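Local coordinates for protein formate dehydrogenase (Staphylococcus aureus, PDB 6TTB) that binds NAD and, as an NAD-dependent formate dehydrogenase, oxidises formate to carbon dioxide while reducing the cofactor to NADH, at residues 84-88 / 107-111; 111-115 / 343-347; 102-106 / 131-135; 185-189 / 207-213; 57-62 / 337-341. One frame throughout, in Å; residues are numbered along the deposited sequence.

Contact 1. Residues 84-88 / 107-111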
# COMPACT_ATOMS: atom_id res chain seq x y z
N LEU A 84 30.09 -20.93 -20.96
CA LEU A 84 29.52 -20.67 -22.24
C LEU A 84 29.91 -21.78 -23.25
O LEU A 84 29.11 -22.11 -24.16
CB LEU A 84 30.13 -19.33 -22.62
CG LEU A 84 29.16 -18.16 -22.70
CD1 LEU A 84 27.85 -18.45 -21.96
CD2 LEU A 84 29.81 -16.90 -22.23
N PRO A 85 31.20 -22.28 -23.25
CA PRO A 85 31.63 -23.30 -24.22
C PRO A 85 30.84 -24.59 -24.17
O PRO A 85 30.93 -25.39 -25.11
CB PRO A 85 33.08 -23.60 -23.84
CG PRO A 85 33.55 -22.28 -23.28
CD PRO A 85 32.35 -21.73 -22.51
N ASP A 86 30.10 -24.82 -23.06
CA ASP A 86 29.59 -26.16 -22.83
C ASP A 86 28.23 -26.16 -22.14
O ASP A 86 27.51 -27.14 -22.19
CB ASP A 86 30.63 -27.10 -22.23
CG ASP A 86 31.53 -26.44 -21.19
OD1 ASP A 86 31.28 -25.24 -20.89
OD2 ASP A 86 32.43 -27.15 -20.63
N MET A 87 27.81 -25.03 -21.62
CA MET A 87 26.49 -25.08 -21.04
C MET A 87 25.46 -25.54 -22.08
O MET A 87 25.48 -25.10 -23.22
CB MET A 87 26.11 -23.73 -20.44
CG MET A 87 25.85 -22.69 -21.44
SD MET A 87 25.49 -21.08 -20.62
CE MET A 87 24.67 -20.32 -22.01
N ASP A 88 24.57 -26.46 -21.67
CA ASP A 88 23.50 -26.98 -22.51
C ASP A 88 22.22 -26.16 -22.29
O ASP A 88 21.39 -26.01 -23.18
CB ASP A 88 23.17 -28.42 -22.13
CG ASP A 88 24.11 -29.43 -22.74
OD1 ASP A 88 25.19 -29.71 -22.11
OD2 ASP A 88 23.76 -29.95 -23.78
N LYS A 107 29.17 -17.52 -28.36
CA LYS A 107 30.13 -18.28 -27.57
C LYS A 107 29.56 -19.61 -27.03
O LYS A 107 30.31 -20.41 -26.48
CB LYS A 107 30.60 -17.46 -26.36
CG LYS A 107 32.05 -17.01 -26.37
CD LYS A 107 32.27 -15.56 -26.82
CE LYS A 107 33.35 -14.81 -26.05
NZ LYS A 107 32.85 -14.23 -24.76
N ALA A 108 28.24 -19.83 -27.15
CA ALA A 108 27.65 -21.01 -26.51
C ALA A 108 27.11 -21.99 -27.55
O ALA A 108 25.90 -22.22 -27.68
CB ALA A 108 26.59 -20.61 -25.52
N PRO A 109 28.00 -22.75 -28.21
CA PRO A 109 27.60 -23.72 -29.19
C PRO A 109 26.88 -24.92 -28.62
O PRO A 109 26.53 -25.86 -29.34
CB PRO A 109 28.99 -24.19 -29.73
CG PRO A 109 29.94 -24.02 -28.57
CD PRO A 109 29.45 -22.73 -27.98
N ASN A 110 26.68 -24.95 -27.31
CA ASN A 110 26.01 -26.15 -26.82
C ASN A 110 24.58 -25.85 -26.36
O ASN A 110 23.82 -26.74 -26.00
CB ASN A 110 26.87 -26.91 -25.81
CG ASN A 110 28.03 -27.55 -26.51
OD1 ASN A 110 27.98 -28.73 -26.86
ND2 ASN A 110 29.02 -26.74 -26.86
N LEU A 111 24.23 -24.58 -26.40
CA LEU A 111 23.15 -24.09 -25.58
C LEU A 111 21.84 -24.25 -26.37
O LEU A 111 21.76 -24.01 -27.55
CB LEU A 111 23.46 -22.64 -25.29
CG LEU A 111 22.28 -21.82 -24.84
CD1 LEU A 111 21.89 -22.20 -23.42
CD2 LEU A 111 22.61 -20.36 -24.92

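Contact 2. Residues 111-115 / 343-347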
# COMPACT_ATOMS: atom_id res chain seq x y z
N LEU A 111 24.23 -24.58 -26.40
CA LEU A 111 23.15 -24.09 -25.58
C LEU A 111 21.84 -24.25 -26.37
O LEU A 111 21.76 -24.01 -27.55
CB LEU A 111 23.46 -22.64 -25.29
CG LEU A 111 22.28 -21.82 -24.84
CD1 LEU A 111 21.89 -22.20 -23.42
CD2 LEU A 111 22.61 -20.36 -24.92
N LYS A 112 20.83 -24.73 -25.71
CA LYS A 112 19.69 -25.21 -26.44
C LYS A 112 18.46 -24.60 -25.80
O LYS A 112 17.46 -24.33 -26.48
CB LYS A 112 19.68 -26.74 -26.42
CG LYS A 112 20.85 -27.42 -27.16
CD LYS A 112 20.75 -28.97 -27.10
CE LYS A 112 21.51 -29.64 -25.94
NZ LYS A 112 22.98 -29.61 -26.17
N LEU A 113 18.60 -24.27 -24.49
CA LEU A 113 17.43 -23.88 -23.70
C LEU A 113 17.80 -22.83 -22.66
O LEU A 113 18.70 -23.01 -21.82
CB LEU A 113 16.76 -25.11 -23.07
CG LEU A 113 15.37 -24.88 -22.47
CD1 LEU A 113 14.46 -24.08 -23.37
CD2 LEU A 113 14.67 -26.20 -21.98
N ALA A 114 17.14 -21.69 -22.79
CA ALA A 114 17.27 -20.65 -21.79
C ALA A 114 15.97 -20.56 -20.99
O ALA A 114 14.93 -20.15 -21.50
CB ALA A 114 17.59 -19.34 -22.46
N ILE A 115 16.03 -21.01 -19.75
CA ILE A 115 14.83 -20.98 -18.92
C ILE A 115 14.88 -19.73 -18.08
O ILE A 115 15.91 -19.45 -17.44
CB ILE A 115 14.79 -22.23 -18.03
CG1 ILE A 115 15.02 -23.52 -18.80
CG2 ILE A 115 13.50 -22.27 -17.23
CD1 ILE A 115 15.03 -24.66 -17.87
N ILE A 343 9.54 -28.13 -16.82
CA ILE A 343 10.15 -27.80 -18.10
C ILE A 343 11.30 -28.76 -18.37
O ILE A 343 11.31 -29.44 -19.40
CB ILE A 343 10.62 -26.33 -18.08
CG1 ILE A 343 9.50 -25.39 -18.54
CG2 ILE A 343 11.90 -26.14 -18.85
CD1 ILE A 343 9.49 -24.06 -17.80
N LEU A 344 12.30 -28.77 -17.46
CA LEU A 344 13.50 -29.59 -17.59
C LEU A 344 13.12 -31.06 -17.84
O LEU A 344 13.82 -31.76 -18.56
CB LEU A 344 14.32 -29.47 -16.33
CG LEU A 344 14.86 -28.09 -16.01
CD1 LEU A 344 15.66 -28.12 -14.72
CD2 LEU A 344 15.73 -27.57 -17.12
N GLU A 345 12.03 -31.52 -17.23
CA GLU A 345 11.55 -32.88 -17.42
C GLU A 345 11.15 -33.07 -18.90
O GLU A 345 11.80 -33.82 -19.65
CB GLU A 345 10.47 -33.17 -16.37
CG GLU A 345 10.31 -34.63 -16.04
CD GLU A 345 11.57 -35.28 -15.51
OE1 GLU A 345 11.76 -35.23 -14.30
OE2 GLU A 345 12.37 -35.82 -16.32
N ARG A 346 10.16 -32.28 -19.35
CA ARG A 346 9.77 -32.32 -20.75
C ARG A 346 11.00 -32.16 -21.68
O ARG A 346 11.20 -32.94 -22.60
CB ARG A 346 8.74 -31.24 -21.04
CG ARG A 346 7.54 -31.28 -20.12
CD ARG A 346 6.41 -30.49 -20.73
NE ARG A 346 5.33 -30.31 -19.75
CZ ARG A 346 4.05 -30.21 -20.08
NH1 ARG A 346 3.68 -30.17 -21.35
NH2 ARG A 346 3.15 -30.06 -19.14
N PHE A 347 11.81 -31.14 -21.43
CA PHE A 347 13.01 -30.95 -22.24
C PHE A 347 13.75 -32.27 -22.40
O PHE A 347 14.06 -32.65 -23.51
CB PHE A 347 13.91 -29.89 -21.62
CG PHE A 347 15.13 -29.58 -22.45
CD1 PHE A 347 15.01 -29.17 -23.75
CD2 PHE A 347 16.40 -29.82 -21.95
CE1 PHE A 347 16.11 -28.95 -24.53
CE2 PHE A 347 17.51 -29.67 -22.75
CZ PHE A 347 17.36 -29.23 -24.04

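Contact 3. Residues 102-106 / 131-135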
# COMPACT_ATOMS: atom_id res chain seq x y z
N ARG A 102 23.73 -11.43 -27.71
CA ARG A 102 24.26 -12.08 -28.88
C ARG A 102 25.68 -12.49 -28.60
O ARG A 102 26.07 -13.59 -28.90
CB ARG A 102 24.28 -11.10 -30.04
CG ARG A 102 24.59 -11.73 -31.39
CD ARG A 102 24.36 -10.57 -32.30
NE ARG A 102 22.95 -10.47 -32.69
CZ ARG A 102 22.37 -11.31 -33.53
NH1 ARG A 102 21.11 -11.12 -33.93
NH2 ARG A 102 23.08 -12.31 -34.03
N GLU A 103 26.47 -11.56 -28.05
CA GLU A 103 27.89 -11.80 -27.80
C GLU A 103 28.02 -13.14 -27.10
O GLU A 103 28.61 -14.06 -27.65
CB GLU A 103 28.55 -10.64 -27.03
N ARG A 104 27.29 -13.30 -25.98
CA ARG A 104 27.40 -14.51 -25.18
C ARG A 104 26.83 -15.76 -25.90
O ARG A 104 27.29 -16.86 -25.67
CB ARG A 104 26.73 -14.31 -23.83
CG ARG A 104 27.67 -14.28 -22.64
CD ARG A 104 26.86 -13.50 -21.65
NE ARG A 104 27.45 -13.45 -20.33
CZ ARG A 104 27.77 -12.31 -19.72
NH1 ARG A 104 27.55 -11.18 -20.34
NH2 ARG A 104 28.36 -12.33 -18.52
N ILE A 105 25.81 -15.58 -26.73
CA ILE A 105 25.11 -16.71 -27.32
C ILE A 105 26.03 -17.38 -28.32
O ILE A 105 26.11 -18.62 -28.36
CB ILE A 105 23.82 -16.25 -28.01
CG1 ILE A 105 22.62 -16.25 -27.03
CG2 ILE A 105 23.54 -17.10 -29.27
CD1 ILE A 105 21.45 -15.44 -27.54
N GLU A 106 26.74 -16.54 -29.10
CA GLU A 106 27.63 -16.97 -30.15
C GLU A 106 28.75 -17.83 -29.59
O GLU A 106 29.16 -18.75 -30.26
CB GLU A 106 28.13 -15.78 -30.94
CG GLU A 106 27.17 -15.50 -32.06
CD GLU A 106 27.24 -14.08 -32.57
OE1 GLU A 106 28.21 -13.35 -32.11
OE2 GLU A 106 26.34 -13.69 -33.46
N GLU A 131 18.07 -17.20 -33.97
CA GLU A 131 18.90 -17.45 -35.13
C GLU A 131 19.83 -18.65 -34.88
O GLU A 131 20.27 -19.29 -35.82
CB GLU A 131 19.75 -16.23 -35.45
CG GLU A 131 18.96 -14.97 -35.76
CD GLU A 131 19.88 -13.73 -35.88
OE1 GLU A 131 19.42 -12.68 -36.48
OE2 GLU A 131 21.11 -13.83 -35.42
N HIS A 132 20.14 -18.93 -33.60
CA HIS A 132 21.00 -20.04 -33.19
C HIS A 132 20.14 -21.23 -32.78
O HIS A 132 20.64 -22.23 -32.28
CB HIS A 132 21.89 -19.59 -32.02
CG HIS A 132 22.98 -18.68 -32.46
ND1 HIS A 132 22.73 -17.39 -32.86
CD2 HIS A 132 24.28 -18.92 -32.73
CE1 HIS A 132 23.85 -16.84 -33.29
NE2 HIS A 132 24.82 -17.75 -33.19
N ASN A 133 18.83 -21.04 -32.84
CA ASN A 133 17.91 -22.13 -32.58
C ASN A 133 18.02 -22.63 -31.11
O ASN A 133 17.87 -23.81 -30.84
CB ASN A 133 17.93 -23.14 -33.73
CG ASN A 133 16.70 -23.98 -33.72
OD1 ASN A 133 16.75 -25.12 -34.06
ND2 ASN A 133 15.61 -23.48 -33.18
N ILE A 134 18.22 -21.68 -30.20
CA ILE A 134 18.01 -21.84 -28.76
C ILE A 134 16.53 -21.57 -28.44
O ILE A 134 15.98 -20.60 -28.91
CB ILE A 134 18.89 -20.80 -28.07
CG1 ILE A 134 20.37 -21.11 -28.15
CG2 ILE A 134 18.45 -20.48 -26.64
CD1 ILE A 134 21.16 -19.85 -28.15
N GLY A 135 15.93 -22.39 -27.57
CA GLY A 135 14.57 -22.19 -27.10
C GLY A 135 14.57 -21.33 -25.86
O GLY A 135 15.50 -21.39 -25.06

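Contact 4. Residues 185-189 / 207-213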
# COMPACT_ATOMS: atom_id res chain seq x y z
N GLU A 185 -8.34 8.91 0.23
CA GLU A 185 -8.99 7.63 0.15
C GLU A 185 -8.81 7.08 -1.26
O GLU A 185 -8.93 7.81 -2.24
CB GLU A 185 -10.47 7.86 0.42
CG GLU A 185 -10.69 8.51 1.75
CD GLU A 185 -12.08 8.28 2.28
OE1 GLU A 185 -12.17 7.90 3.45
OE2 GLU A 185 -13.05 8.47 1.51
N LEU A 186 -8.64 5.77 -1.35
CA LEU A 186 -8.67 5.15 -2.64
C LEU A 186 -10.11 5.16 -3.18
O LEU A 186 -10.36 5.15 -4.40
CB LEU A 186 -8.15 3.73 -2.49
CG LEU A 186 -8.28 2.92 -3.77
CD1 LEU A 186 -7.48 3.60 -4.87
CD2 LEU A 186 -7.82 1.49 -3.58
N GLN A 187 -11.07 5.11 -2.26
CA GLN A 187 -12.46 4.97 -2.68
C GLN A 187 -12.88 6.19 -3.54
O GLN A 187 -12.44 7.32 -3.31
CB GLN A 187 -13.30 4.78 -1.44
CG GLN A 187 -14.77 4.95 -1.68
CD GLN A 187 -15.46 5.26 -0.37
OE1 GLN A 187 -16.49 4.70 -0.07
NE2 GLN A 187 -14.82 6.07 0.46
N HIS A 188 -13.72 5.93 -4.55
CA HIS A 188 -14.29 6.92 -5.46
C HIS A 188 -13.29 7.39 -6.52
O HIS A 188 -13.65 8.18 -7.36
CB HIS A 188 -14.96 8.10 -4.69
CG HIS A 188 -16.17 7.74 -3.86
ND1 HIS A 188 -17.32 7.13 -4.41
CD2 HIS A 188 -16.39 7.82 -2.54
CE1 HIS A 188 -18.20 6.88 -3.44
NE2 HIS A 188 -17.63 7.25 -2.28
N LYS A 189 -12.05 6.89 -6.50
CA LYS A 189 -11.09 7.30 -7.50
C LYS A 189 -11.31 6.48 -8.77
O LYS A 189 -11.86 5.36 -8.71
CB LYS A 189 -9.66 7.08 -7.00
CG LYS A 189 -9.31 7.75 -5.67
CD LYS A 189 -8.63 9.07 -5.85
CE LYS A 189 -8.76 9.96 -4.64
NZ LYS A 189 -10.03 9.65 -3.95
N LEU A 207 -9.55 -4.74 -7.00
CA LEU A 207 -9.84 -3.36 -6.75
C LEU A 207 -11.35 -3.17 -6.65
O LEU A 207 -11.80 -2.17 -6.10
CB LEU A 207 -9.23 -2.43 -7.82
CG LEU A 207 -7.75 -2.04 -7.69
CD1 LEU A 207 -7.35 -1.03 -8.81
CD2 LEU A 207 -7.48 -1.42 -6.36
N ALA A 208 -12.17 -4.10 -7.16
CA ALA A 208 -13.58 -3.75 -7.36
C ALA A 208 -14.22 -3.38 -6.03
O ALA A 208 -14.93 -2.37 -5.91
CB ALA A 208 -14.36 -4.85 -8.05
N PRO A 209 -13.97 -4.16 -4.98
CA PRO A 209 -14.61 -3.94 -3.71
C PRO A 209 -14.15 -2.70 -2.95
O PRO A 209 -14.51 -2.54 -1.79
CB PRO A 209 -14.33 -5.18 -2.87
CG PRO A 209 -13.53 -6.12 -3.76
CD PRO A 209 -13.13 -5.34 -5.01
N PHE A 210 -13.41 -1.81 -3.59
CA PHE A 210 -12.92 -0.66 -2.83
C PHE A 210 -13.65 0.58 -3.28
O PHE A 210 -13.36 1.68 -2.79
CB PHE A 210 -11.46 -0.40 -3.14
CG PHE A 210 -10.50 -1.15 -2.30
CD1 PHE A 210 -10.07 -0.63 -1.08
CD2 PHE A 210 -10.00 -2.38 -2.71
CE1 PHE A 210 -9.18 -1.35 -0.28
CE2 PHE A 210 -9.11 -3.10 -1.92
CZ PHE A 210 -8.66 -2.57 -0.73
N ASN A 211 -14.53 0.39 -4.27
CA ASN A 211 -15.53 1.38 -4.60
C ASN A 211 -14.88 2.56 -5.31
O ASN A 211 -14.75 3.67 -4.78
CB ASN A 211 -16.37 1.81 -3.40
CG ASN A 211 -17.64 2.46 -3.86
OD1 ASN A 211 -18.05 3.49 -3.31
ND2 ASN A 211 -18.26 1.87 -4.89
N VAL A 212 -14.71 2.36 -6.58
CA VAL A 212 -13.67 2.94 -7.38
C VAL A 212 -14.17 2.69 -8.81
O VAL A 212 -14.78 1.67 -9.03
CB VAL A 212 -12.32 2.21 -7.03
CG1 VAL A 212 -11.79 1.30 -8.11
CG2 VAL A 212 -11.25 3.12 -6.47
N THR A 213 -14.06 3.66 -9.70
CA THR A 213 -14.35 3.36 -11.08
C THR A 213 -13.10 2.79 -11.78
O THR A 213 -12.04 3.40 -11.72
CB THR A 213 -14.85 4.60 -11.81
OG1 THR A 213 -16.14 4.80 -11.24
CG2 THR A 213 -15.00 4.37 -13.29

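Contact 5. Residues 57-62 / 337-341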
# COMPACT_ATOMS: atom_id res chain seq x y z
N ILE A 57 16.39 -23.68 -5.70
CA ILE A 57 15.12 -24.15 -6.20
C ILE A 57 15.10 -25.65 -6.48
O ILE A 57 14.28 -26.11 -7.28
CB ILE A 57 14.66 -23.30 -7.39
CG1 ILE A 57 13.23 -22.82 -7.19
CG2 ILE A 57 14.97 -23.86 -8.78
CD1 ILE A 57 13.18 -21.46 -6.57
N GLY A 58 15.91 -26.42 -5.72
CA GLY A 58 15.74 -27.87 -5.67
C GLY A 58 16.43 -28.60 -6.82
O GLY A 58 16.37 -29.82 -6.87
N LEU A 59 17.22 -27.90 -7.64
CA LEU A 59 17.70 -28.48 -8.89
C LEU A 59 18.93 -29.40 -8.68
O LEU A 59 19.19 -30.29 -9.48
CB LEU A 59 17.98 -27.39 -9.94
CG LEU A 59 16.75 -26.65 -10.50
CD1 LEU A 59 17.12 -25.32 -11.10
CD2 LEU A 59 15.99 -27.48 -11.51
N LYS A 60 19.68 -29.18 -7.61
CA LYS A 60 20.94 -29.88 -7.43
C LYS A 60 20.70 -31.35 -7.44
O LYS A 60 21.25 -32.04 -8.26
CB LYS A 60 21.51 -29.57 -6.05
CG LYS A 60 22.95 -29.99 -5.75
CD LYS A 60 23.32 -29.03 -4.63
CE LYS A 60 22.26 -27.89 -4.54
NZ LYS A 60 22.75 -26.67 -3.82
N THR A 61 19.92 -31.84 -6.46
CA THR A 61 19.46 -33.21 -6.42
C THR A 61 18.61 -33.55 -7.64
O THR A 61 18.87 -34.53 -8.31
CB THR A 61 18.71 -33.51 -5.11
OG1 THR A 61 18.83 -32.36 -4.30
CG2 THR A 61 19.29 -34.67 -4.32
N PHE A 62 17.63 -32.71 -7.97
CA PHE A 62 16.75 -33.02 -9.08
C PHE A 62 17.56 -33.29 -10.33
O PHE A 62 17.23 -34.17 -11.10
CB PHE A 62 15.80 -31.87 -9.37
CG PHE A 62 14.98 -32.09 -10.61
CD1 PHE A 62 15.48 -31.79 -11.86
CD2 PHE A 62 13.71 -32.63 -10.53
CE1 PHE A 62 14.74 -32.03 -13.01
CE2 PHE A 62 12.96 -32.83 -11.67
CZ PHE A 62 13.49 -32.55 -12.92
N GLU A 337 9.87 -22.94 -8.85
CA GLU A 337 10.57 -24.19 -8.68
C GLU A 337 9.84 -25.29 -9.45
O GLU A 337 10.46 -25.98 -10.25
CB GLU A 337 10.72 -24.52 -7.22
CG GLU A 337 11.02 -25.99 -6.96
CD GLU A 337 11.52 -26.43 -5.54
OE1 GLU A 337 11.95 -25.56 -4.72
OE2 GLU A 337 11.48 -27.65 -5.25
N ASP A 338 8.52 -25.40 -9.28
CA ASP A 338 7.79 -26.53 -9.88
C ASP A 338 7.75 -26.43 -11.42
O ASP A 338 7.82 -27.47 -12.10
CB ASP A 338 6.42 -26.74 -9.25
CG ASP A 338 6.59 -27.31 -7.84
OD1 ASP A 338 7.63 -28.06 -7.60
OD2 ASP A 338 5.68 -27.03 -6.95
N GLY A 339 7.65 -25.19 -11.95
CA GLY A 339 7.69 -24.97 -13.37
C GLY A 339 9.06 -25.31 -13.96
O GLY A 339 9.17 -26.09 -14.92
N VAL A 340 10.12 -24.72 -13.39
CA VAL A 340 11.43 -24.96 -13.95
C VAL A 340 11.62 -26.47 -14.01
O VAL A 340 12.19 -26.98 -14.97
CB VAL A 340 12.56 -24.26 -13.16
CG1 VAL A 340 13.91 -24.93 -13.32
CG2 VAL A 340 12.68 -22.82 -13.56
N LYS A 341 11.14 -27.17 -12.97
CA LYS A 341 11.33 -28.61 -12.86
C LYS A 341 10.57 -29.29 -13.98
O LYS A 341 11.15 -30.10 -14.70
CB LYS A 341 10.96 -29.16 -11.47
CG LYS A 341 11.94 -28.86 -10.34
CD LYS A 341 12.02 -29.98 -9.32
CE LYS A 341 11.80 -29.52 -7.88
NZ LYS A 341 13.04 -29.51 -7.06

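Contact 1. Residues 84-88 / 107-111
Two loops of the flavodoxin-like domain, a five-stranded parallel sheet of strand order 2-1-3-4-5, meet at the N-terminal ends of neighbouring strands 89-92 and 113-116: residues 84-88 run into strand 89-92, and residues 107-111 carry the chain from helix 102-106 towards strand 113-116. The CA atoms draw close at Leu84 and Ala108 (4.7 Å) and again at Asp88 and Leu111 (4.2 Å). Along the second loop, Lys107 comes first. Its CB lies 4.0 Å from Leu84 CG, although its amine end leads away. At Ala108 the backbone makes a CA-H...O contact, CA to Leu84 O at 3.0 Å with 148° at the hydrogen, while its CB receives Met87 CE at 4.0 Å. A type I beta turn then runs from Ala108 to Leu111, closed by Leu111 N donating to Ala108 O at 3.2 Å. Inside it, Pro109 places CG 3.9 Å from Pro85 O, and Asn110 points its CB toward the first loop, with ND2 2.9 Å from Pro85 O. Asn110 O also receives a CA-H...O contact from Asp88 CA, at 3.5 Å and 165°. The CA-to-CB bond of Asp88 points away from the second loop, and its carboxylate forms a salt bridge with Lys112. Leu111 completes the apolar side, where the extended Met87 side chain brings its CE to 3.6 Å from Leu111 CD2.

Contact 2. Residues 111-115 / 343-347
Strand 113-115 and the helical segment 343-347 run almost antiparallel, with 166° between their N-to-C directions and 11.1 Å between their axes at closest approach. The register follows from this: Leu113 CA is nearest Phe347 CA at 8.5 Å, and Ile115 CA is nearest Ile343 CA at 8.3 Å. Such spacing leaves room for one layer of side chains, as expected where a helix covers a face of a parallel alpha/beta sheet. Leu113 and Ile115 both direct their CB atoms at the helix, whereas Ala114, between them, is out of reach. Leu113 CD2 sits over one face of the Phe347 ring, 3.8 Å from its centroid and 29° off the normal, which makes a CH-pi contact; the same methyl lies 4.2 Å from Ile343 CG2. Ile115 CD1 approaches Ile343 CG2 at 3.6 Å. At the margin, Lys112 CB is 4.2 Å from Phe347 CZ, while its amine turns away to a salt bridge with Asp88. No hydrogen bond crosses the interface. The helix is therefore held against strand 113-116 by apolar burial and the CH-pi contact, so its fit here depends on side-chain shape.

Contact 3. Residues 102-106 / 131-135
One guanidinium, that of Arg102, is shared by two carboxylates, Glu131 and Glu106, in a salt-bridge network. Arg102 meets Glu131 across the segments: NH2 donates to Glu131 OE2 at 2.9 Å, NH1 donates to the same OE2 at 3.1 Å, and NH1 forms a weak, longer bond of 3.4 Å with Glu131 OE1. The carboxylate oxygen Glu131 OE2 lies at the guanidinium edge, near its plane. Within helix 102-106, Arg102 NH2 is also 3.6 Å from Glu106 OE2, a second salt bridge spanning one helical turn. Next to these charges, the His132 ring is covered by Ile105: CG2 stands 3.7 Å from the ring centroid and only 16° off the normal, the geometry of a CH-pi contact over the face. Glu106 CG approaches His132 NE2 at 3.4 Å, and His132 ND1 is hydrogen-bonded to Ala128 O, back in helix 126-131. Deeper in, Ile105 CG2 also touches Ile134 CD1 at 3.8 Å, so a single methyl serves both the ring and the buried isoleucine. Between His132 and Ile134 the chain turns through a Schellman motif: Asn133, phi 64°, is the first residue after helix 126-131 to leave helical angles. Helix 102-106 thus packs on the end of helix 126-131 and on the connection into strand 135-138, whose Gly135 pairs with Lys112 and Ala114 of the neighbouring strand region.

Contact 4. Residues 185-189 / 207-213
Leu186 is the main bump on segment 185-189. Its CB points at segment 207-213 and its tip enters a hollow lined by three side chains: CD2 lies 4.0 Å from Leu207 CD2 and 4.0 Å from Phe210 CG, over one ring face, while CG is 4.0 Å from Val212 CG2. Val212 CG2 in turn fits against one face of the type II turn Leu186-Lys189, 3.0 Å from Leu186 O, 3.2 Å from Lys189 O and 4.3 Å from Lys189 CB. Beside it, Gln187 lies along the opposing backbone, with CB 3.4 Å from Phe210 O and CG 3.4 Å from Asn211 O. Backbone bonds fix the fit: His188 N donates to Asn211 O at a very short 2.5 Å (163°), and Thr213 N to Lys189 O at 3.0 Å. Arg335 and Glu331 of the second subunit form salt bridges with Glu185 and Lys189. The contact joins the loop before the first strand, 190-194, to the helix-to-strand connection of the first beta-alpha-beta unit of the Rossmann-type NAD-binding domain.

Contact 5. Residues 57-62 / 337-341
Helix-on-helix packing joins the start of helix 59-64, in the flavodoxin-like domain with the five-stranded sheet, to the long helix 330-348 near the C-terminal end of the chain. The CA atoms of Ile57 and Glu337 are 5.2 Å apart, and those of Leu59 and Lys341 7.5 Å. Gly58 occupies the N-cap position at phi 84°, and a CB built there would clash with Lys341 NZ and Glu337 OE2, so the bare backbone leaves space for that charged pair. The pair lies within helix 330-348: Lys341 NZ donates to Glu337 OE2 at 3.0 Å as part of a salt bridge, and the amine also sits 3.3 Å from Gly58 O. On the buried side Leu59 CD2 meets Val340 CG1 at 3.8 Å, continuing towards Leu344. Lys341 has the largest covered area of the contact, 93 Å². Its CG lies over one face of the Phe62 ring, and its CD comes within 3.4 Å of Phe62 CD2.

In the fold
From the N terminus, residues 57-62 open contact 5, which closes only at helix 330-348, so contacts 1, 3 and 4 all fall within its span. Contact 1 opens at 84-88 and closes at 107-111; contact 3 opens between those segments and closes at 131-135, crossing it. Contact 2 starts at Leu111, where contact 1 ends, crosses contact 3, and returns to helix 330-348 just beyond contact 5, which it also crosses. Together these four tie loops and helices to the five-stranded sheet and to the C-terminal helix. Contact 4, a short closure in the NAD-binding domain, lies within the spans of both contacts 2 and 5, on the opposite side of the chain's centre from contacts 1, 2 and 3.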